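Local coordinates for xanthomonas outer protein D (Xanthomonas euvesicatoria, PDB 2OIX), which is a type III secreted effector protease that removes SUMO from its conjugates, here the Ulp1-family catalytic domain in an inactive engineered form, at residues His28-Leu41 with Leu55-Ile69. The protein carries 1 engineered substitution. Residues are numbered along the deposited sequence; the frame is centred on the assembly and turned at random.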
loop_
_atom_site.group_PDB
_atom_site.type_symbol
_atom_site.label_atom_id
_atom_site.label_comp_id
_atom_site.label_asym_id
_atom_site.label_seq_id
_atom_site.Cartn_x
_atom_site.Cartn_y
_atom_site.Cartn_z
ATOM N N HIS A 28 -9.039 -8.578 -10.270
ATOM C CA HIS A 28 -7.866 -9.424 -10.508
ATOM C C HIS A 28 -6.599 -8.631 -10.825
ATOM O O HIS A 28 -5.509 -9.225 -10.885
ATOM C CB HIS A 28 -8.135 -10.439 -11.605
ATOM C CG HIS A 28 -8.417 -9.819 -12.930
ATOM N ND1 HIS A 28 -9.619 -9.215 -13.217
ATOM C CD2 HIS A 28 -7.648 -9.681 -14.032
ATOM C CE1 HIS A 28 -9.581 -8.743 -14.450
ATOM N NE2 HIS A 28 -8.403 -9.026 -14.967
ATOM N N LEU A 29 -6.732 -7.331 -11.080
ATOM C CA LEU A 29 -5.534 -6.471 -11.292
ATOM C C LEU A 29 -4.859 -6.101 -9.968
ATOM O O LEU A 29 -3.729 -5.626 -9.964
ATOM C CB LEU A 29 -5.853 -5.176 -12.044
ATOM C CG LEU A 29 -6.624 -5.165 -13.368
ATOM C CD1 LEU A 29 -6.724 -3.724 -13.881
ATOM C CD2 LEU A 29 -5.921 -6.050 -14.343
ATOM N N LEU A 30 -5.559 -6.294 -8.855
ATOM C CA LEU A 30 -5.106 -5.768 -7.541
ATOM C C LEU A 30 -4.389 -6.813 -6.715
ATOM O O LEU A 30 -4.823 -7.981 -6.676
ATOM C CB LEU A 30 -6.303 -5.291 -6.712
ATOM C CG LEU A 30 -7.263 -4.288 -7.358
ATOM C CD1 LEU A 30 -8.494 -4.050 -6.495
ATOM C CD2 LEU A 30 -6.569 -2.988 -7.612
ATOM N N HIS A 31 -3.308 -6.399 -6.045
ATOM C CA HIS A 31 -2.663 -7.244 -5.013
ATOM C C HIS A 31 -2.412 -6.421 -3.733
ATOM O O HIS A 31 -1.706 -5.409 -3.788
ATOM C CB HIS A 31 -1.350 -7.826 -5.512
ATOM C CG HIS A 31 -0.670 -8.704 -4.507
ATOM N ND1 HIS A 31 -1.084 -9.993 -4.253
ATOM C CD2 HIS A 31 0.374 -8.468 -3.671
ATOM C CE1 HIS A 31 -0.319 -10.521 -3.312
ATOM N NE2 HIS A 31 0.566 -9.613 -2.934
ATOM N N PHE A 32 -3.033 -6.824 -2.619
ATOM C CA PHE A 32 -2.805 -6.170 -1.336
ATOM C C PHE A 32 -1.680 -6.888 -0.631
ATOM O O PHE A 32 -1.810 -8.052 -0.177
ATOM C CB PHE A 32 -4.098 -6.148 -0.490
ATOM C CG PHE A 32 -5.263 -5.558 -1.222
ATOM C CD1 PHE A 32 -5.131 -4.347 -1.908
ATOM C CD2 PHE A 32 -6.495 -6.212 -1.242
ATOM C CE1 PHE A 32 -6.205 -3.791 -2.595
ATOM C CE2 PHE A 32 -7.585 -5.655 -1.943
ATOM C CZ PHE A 32 -7.431 -4.436 -2.619
ATOM N N ALA A 33 -0.527 -6.250 -0.610
ATOM C CA ALA A 33 0.590 -6.942 0.020
ATOM C C ALA A 33 0.486 -7.007 1.543
ATOM O O ALA A 33 -0.124 -6.140 2.234
ATOM C CB ALA A 33 1.949 -6.389 -0.422
ATOM N N ASP A 34 1.009 -8.114 2.059
ATOM C CA ASP A 34 1.171 -8.300 3.492
ATOM C C ASP A 34 2.387 -7.465 3.887
ATOM O O ASP A 34 3.450 -7.570 3.260
ATOM C CB ASP A 34 1.470 -9.773 3.778
ATOM C CG ASP A 34 1.724 -10.024 5.231
ATOM O OD1 ASP A 34 0.753 -10.303 5.977
ATOM O OD2 ASP A 34 2.884 -9.932 5.653
ATOM N N SER A 35 2.268 -6.676 4.942
ATOM C CA SER A 35 3.295 -5.711 5.342
ATOM C C SER A 35 4.589 -6.343 5.841
ATOM O O SER A 35 5.656 -5.766 5.692
ATOM C CB SER A 35 2.731 -4.712 6.367
ATOM O OG SER A 35 2.178 -5.376 7.480
ATOM N N GLN A 36 4.503 -7.560 6.372
ATOM C CA GLN A 36 5.665 -8.227 6.891
ATOM C C GLN A 36 6.463 -8.736 5.707
ATOM O O GLN A 36 7.665 -8.734 5.747
ATOM C CB GLN A 36 5.274 -9.384 7.799
ATOM C CG GLN A 36 4.596 -8.922 9.074
ATOM C CD GLN A 36 4.435 -10.018 10.098
ATOM O OE1 GLN A 36 5.384 -10.399 10.738
ATOM N NE2 GLN A 36 3.204 -10.460 10.314
ATOM N N VAL A 37 5.756 -9.176 4.660
ATOM C CA VAL A 37 6.415 -9.547 3.423
ATOM C C VAL A 37 7.114 -8.345 2.808
ATOM O O VAL A 37 8.217 -8.507 2.240
ATOM C CB VAL A 37 5.481 -10.247 2.426
ATOM C CG1 VAL A 37 6.226 -10.584 1.092
ATOM C CG2 VAL A 37 4.928 -11.562 3.043
ATOM N N VAL A 38 6.464 -7.161 2.860
ATOM C CA VAL A 38 7.130 -5.916 2.387
ATOM C C VAL A 38 8.492 -5.696 3.132
ATOM O O VAL A 38 9.544 -5.458 2.524
ATOM C CB VAL A 38 6.178 -4.657 2.514
ATOM C CG1 VAL A 38 6.897 -3.453 1.977
ATOM C CG2 VAL A 38 4.960 -4.884 1.650
ATOM N N THR A 39 8.462 -5.808 4.448
ATOM C CA THR A 39 9.636 -5.629 5.292
ATOM C C THR A 39 10.754 -6.614 4.879
ATOM O O THR A 39 11.931 -6.266 4.805
ATOM C CB THR A 39 9.228 -5.787 6.779
ATOM O OG1 THR A 39 8.249 -4.786 7.111
ATOM C CG2 THR A 39 10.437 -5.663 7.719
ATOM N N MET A 40 10.364 -7.835 4.547
ATOM C CA MET A 40 11.300 -8.876 4.172
ATOM C C MET A 40 12.093 -8.650 2.871
ATOM O O MET A 40 13.133 -9.280 2.673
ATOM C CB MET A 40 10.571 -10.207 4.102
ATOM C CG MET A 40 10.373 -10.901 5.451
ATOM S SD MET A 40 9.131 -12.170 5.138
ATOM C CE MET A 40 9.985 -13.141 3.860
ATOM N N LEU A 41 11.619 -7.768 1.985
ATOM C CA LEU A 41 12.404 -7.410 0.777
ATOM C C LEU A 41 13.820 -6.936 1.162
ATOM O O LEU A 41 14.809 -7.150 0.425
ATOM C CB LEU A 41 11.669 -6.339 -0.051
ATOM C CG LEU A 41 10.340 -6.678 -0.757
ATOM C CD1 LEU A 41 9.658 -5.374 -1.235
ATOM C CD2 LEU A 41 10.473 -7.676 -1.916
ATOM N N LEU A 55 6.792 -13.349 -3.933
ATOM C CA LEU A 55 5.440 -13.083 -3.484
ATOM C C LEU A 55 4.935 -11.736 -3.940
ATOM O O LEU A 55 3.736 -11.554 -4.032
ATOM C CB LEU A 55 5.336 -13.174 -1.960
ATOM C CG LEU A 55 5.426 -14.592 -1.386
ATOM C CD1 LEU A 55 5.654 -14.523 0.099
ATOM C CD2 LEU A 55 4.161 -15.380 -1.688
ATOM N N LEU A 56 5.850 -10.808 -4.242
ATOM C CA LEU A 56 5.446 -9.441 -4.587
ATOM C C LEU A 56 5.776 -9.004 -5.993
ATOM O O LEU A 56 5.203 -8.017 -6.494
ATOM C CB LEU A 56 6.066 -8.443 -3.609
ATOM C CG LEU A 56 5.647 -8.566 -2.137
ATOM C CD1 LEU A 56 6.444 -7.510 -1.413
ATOM C CD2 LEU A 56 4.128 -8.392 -1.814
ATOM N N ALA A 57 6.711 -9.730 -6.600
ATOM C CA ALA A 57 7.191 -9.447 -7.956
ATOM C C ALA A 57 7.388 -10.717 -8.766
ATOM O O ALA A 57 8.186 -10.716 -9.732
ATOM C CB ALA A 57 8.488 -8.662 -7.895
ATOM N N GLY A 58 6.672 -11.800 -8.426
ATOM C CA GLY A 58 6.757 -13.062 -9.210
ATOM C C GLY A 58 6.055 -12.995 -10.583
ATOM O O GLY A 58 5.297 -12.027 -10.788
ATOM N N ASP A 59 6.221 -13.967 -11.408
ATOM C CA ASP A 59 5.545 -13.961 -12.712
ATOM C C ASP A 59 3.993 -14.081 -12.833
ATOM O O ASP A 59 3.371 -13.973 -13.972
ATOM C CB ASP A 59 6.244 -15.001 -13.548
ATOM C CG ASP A 59 7.619 -14.488 -14.144
ATOM O OD1 ASP A 59 8.019 -13.316 -13.979
ATOM O OD2 ASP A 59 8.315 -15.265 -14.772
ATOM N N ASP A 60 3.448 -14.036 -11.644
ATOM C CA ASP A 60 1.981 -14.258 -11.569
ATOM C C ASP A 60 1.298 -13.359 -10.514
ATOM O O ASP A 60 0.110 -13.543 -10.213
ATOM C CB ASP A 60 1.671 -15.704 -11.165
ATOM C CG ASP A 60 2.242 -16.055 -9.770
ATOM O OD1 ASP A 60 3.131 -15.317 -9.264
ATOM O OD2 ASP A 60 1.827 -17.091 -9.180
ATOM N N ILE A 61 2.061 -12.436 -9.931
ATOM C CA ILE A 61 1.486 -11.482 -8.976
ATOM C C ILE A 61 0.833 -10.360 -9.796
ATOM O O ILE A 61 1.471 -9.817 -10.698
ATOM C CB ILE A 61 2.576 -10.904 -8.035
ATOM C CG1 ILE A 61 3.365 -12.031 -7.342
ATOM C CG2 ILE A 61 1.973 -9.899 -7.032
ATOM C CD1 ILE A 61 2.516 -13.114 -6.619
ATOM N N PRO A 62 -0.426 -10.006 -9.489
ATOM C CA PRO A 62 -1.115 -8.943 -10.233
ATOM C C PRO A 62 -0.361 -7.610 -10.288
ATOM O O PRO A 62 0.467 -7.331 -9.421
ATOM C CB PRO A 62 -2.411 -8.776 -9.472
ATOM C CG PRO A 62 -2.630 -10.140 -8.828
ATOM C CD PRO A 62 -1.277 -10.559 -8.423
ATOM N N PRO A 63 -0.628 -6.800 -11.324
ATOM C CA PRO A 63 0.272 -5.687 -11.623
ATOM C C PRO A 63 0.044 -4.396 -10.830
ATOM O O PRO A 63 0.882 -3.497 -10.894
ATOM C CB PRO A 63 0.013 -5.468 -13.124
ATOM C CG PRO A 63 -1.537 -5.666 -13.169
ATOM C CD PRO A 63 -1.689 -6.928 -12.344
ATOM N N ILE A 64 -1.049 -4.290 -10.078
ATOM C CA ILE A 64 -1.285 -3.074 -9.270
ATOM C C ILE A 64 -1.167 -3.488 -7.806
ATOM O O ILE A 64 -2.013 -4.140 -7.290
ATOM C CB ILE A 64 -2.621 -2.392 -9.548
ATOM C CG1 ILE A 64 -2.673 -1.896 -10.991
ATOM C CG2 ILE A 64 -2.797 -1.177 -8.622
ATOM C CD1 ILE A 64 -3.955 -1.316 -11.448
ATOM N N VAL A 65 -0.082 -3.112 -7.157
ATOM C CA VAL A 65 0.256 -3.690 -5.859
ATOM C C VAL A 65 0.287 -2.581 -4.829
ATOM O O VAL A 65 0.983 -1.540 -5.056
ATOM C CB VAL A 65 1.656 -4.355 -5.939
ATOM C CG1 VAL A 65 2.030 -5.013 -4.635
ATOM C CG2 VAL A 65 1.662 -5.429 -7.046
ATOM N N PHE A 66 -0.478 -2.775 -3.738
ATOM C CA PHE A 66 -0.513 -1.911 -2.557
ATOM C C PHE A 66 0.405 -2.439 -1.476
ATOM O O PHE A 66 0.148 -3.516 -0.907
ATOM C CB PHE A 66 -1.977 -1.806 -2.033
ATOM C CG PHE A 66 -2.888 -1.294 -3.077
ATOM C CD1 PHE A 66 -3.205 0.074 -3.121
ATOM C CD2 PHE A 66 -3.359 -2.155 -4.105
ATOM C CE1 PHE A 66 -4.005 0.591 -4.185
ATOM C CE2 PHE A 66 -4.164 -1.658 -5.121
ATOM C CZ PHE A 66 -4.511 -0.279 -5.139
ATOM N N LEU A 67 1.451 -1.673 -1.169
ATOM C CA LEU A 67 2.487 -2.113 -0.239
ATOM C C LEU A 67 2.499 -1.225 0.975
ATOM O O LEU A 67 2.917 -0.056 0.889
ATOM C CB LEU A 67 3.864 -2.004 -0.897
ATOM C CG LEU A 67 4.001 -2.803 -2.217
ATOM C CD1 LEU A 67 4.444 -1.936 -3.367
ATOM C CD2 LEU A 67 4.974 -3.932 -2.079
ATOM N N PRO A 68 1.981 -1.737 2.104
ATOM C CA PRO A 68 2.020 -0.936 3.332
ATOM C C PRO A 68 3.494 -0.926 3.794
ATOM O O PRO A 68 4.151 -1.974 3.821
ATOM C CB PRO A 68 1.106 -1.689 4.290
ATOM C CG PRO A 68 0.283 -2.668 3.381
ATOM C CD PRO A 68 1.319 -3.042 2.316
ATOM N N ILE A 69 3.994 0.267 4.105
ATOM C CA ILE A 69 5.374 0.476 4.532
ATOM C C ILE A 69 5.368 0.732 6.057
ATOM O O ILE A 69 4.904 1.756 6.476
ATOM C CB ILE A 69 6.004 1.654 3.766
ATOM C CG1 ILE A 69 5.902 1.475 2.231
ATOM C CG2 ILE A 69 7.478 1.847 4.168
ATOM C CD1 ILE A 69 6.488 0.232 1.676
HETATM O O HOH W 1 6.295 -2.791 5.454
#
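L30, H31 and F32 pair in parallel with I64, V65 and F66, the two strand axes 4.8 Å apart at 16°. Four backbone hydrogen bonds fix the register: I64 N to L29 O, H31 N to I64 O, F66 N to H31 O and A33 N to F66 O (2.8 Å). On the face bearing L30, F32, I64 and F66, the F32 and F66 side chains extend in the same direction, their rings oblique at 54°, and F32 CD1 lies 3.6 Å from F66 CD2. L30 CD2 reaches the edge of the F66 ring, 3.7 Å from CE2. On the other face, H31 holds CG anti to its backbone N (chi1 -179°), which carries the imidazole beneath I61: methyl CG2 stands over one ring face, 4.0 Å from the centroid, a CH-pi contact. V65 CG1 meets the same ring in plane at its edge. L56 packs tightly, its CD2 3.3 Å from A33 CB, while its CG lies 3.9 Å from V37 CG1, the V37 and L56 side chains running in opposite directions. V38 CG1 meets I69 CD1 at 3.7 Å, and a water donates to both S35 O and P68 O. From strand 30-32, outermost in the mixed sheet within this chain, helices 35-40 and 46-57 lead to strand 64-71, a beta-alpha-beta crossover of the Ulp1-family catalytic domain; antiparallel strand 75-82 lies beyond, and helix 7-20 covers F32 and P68.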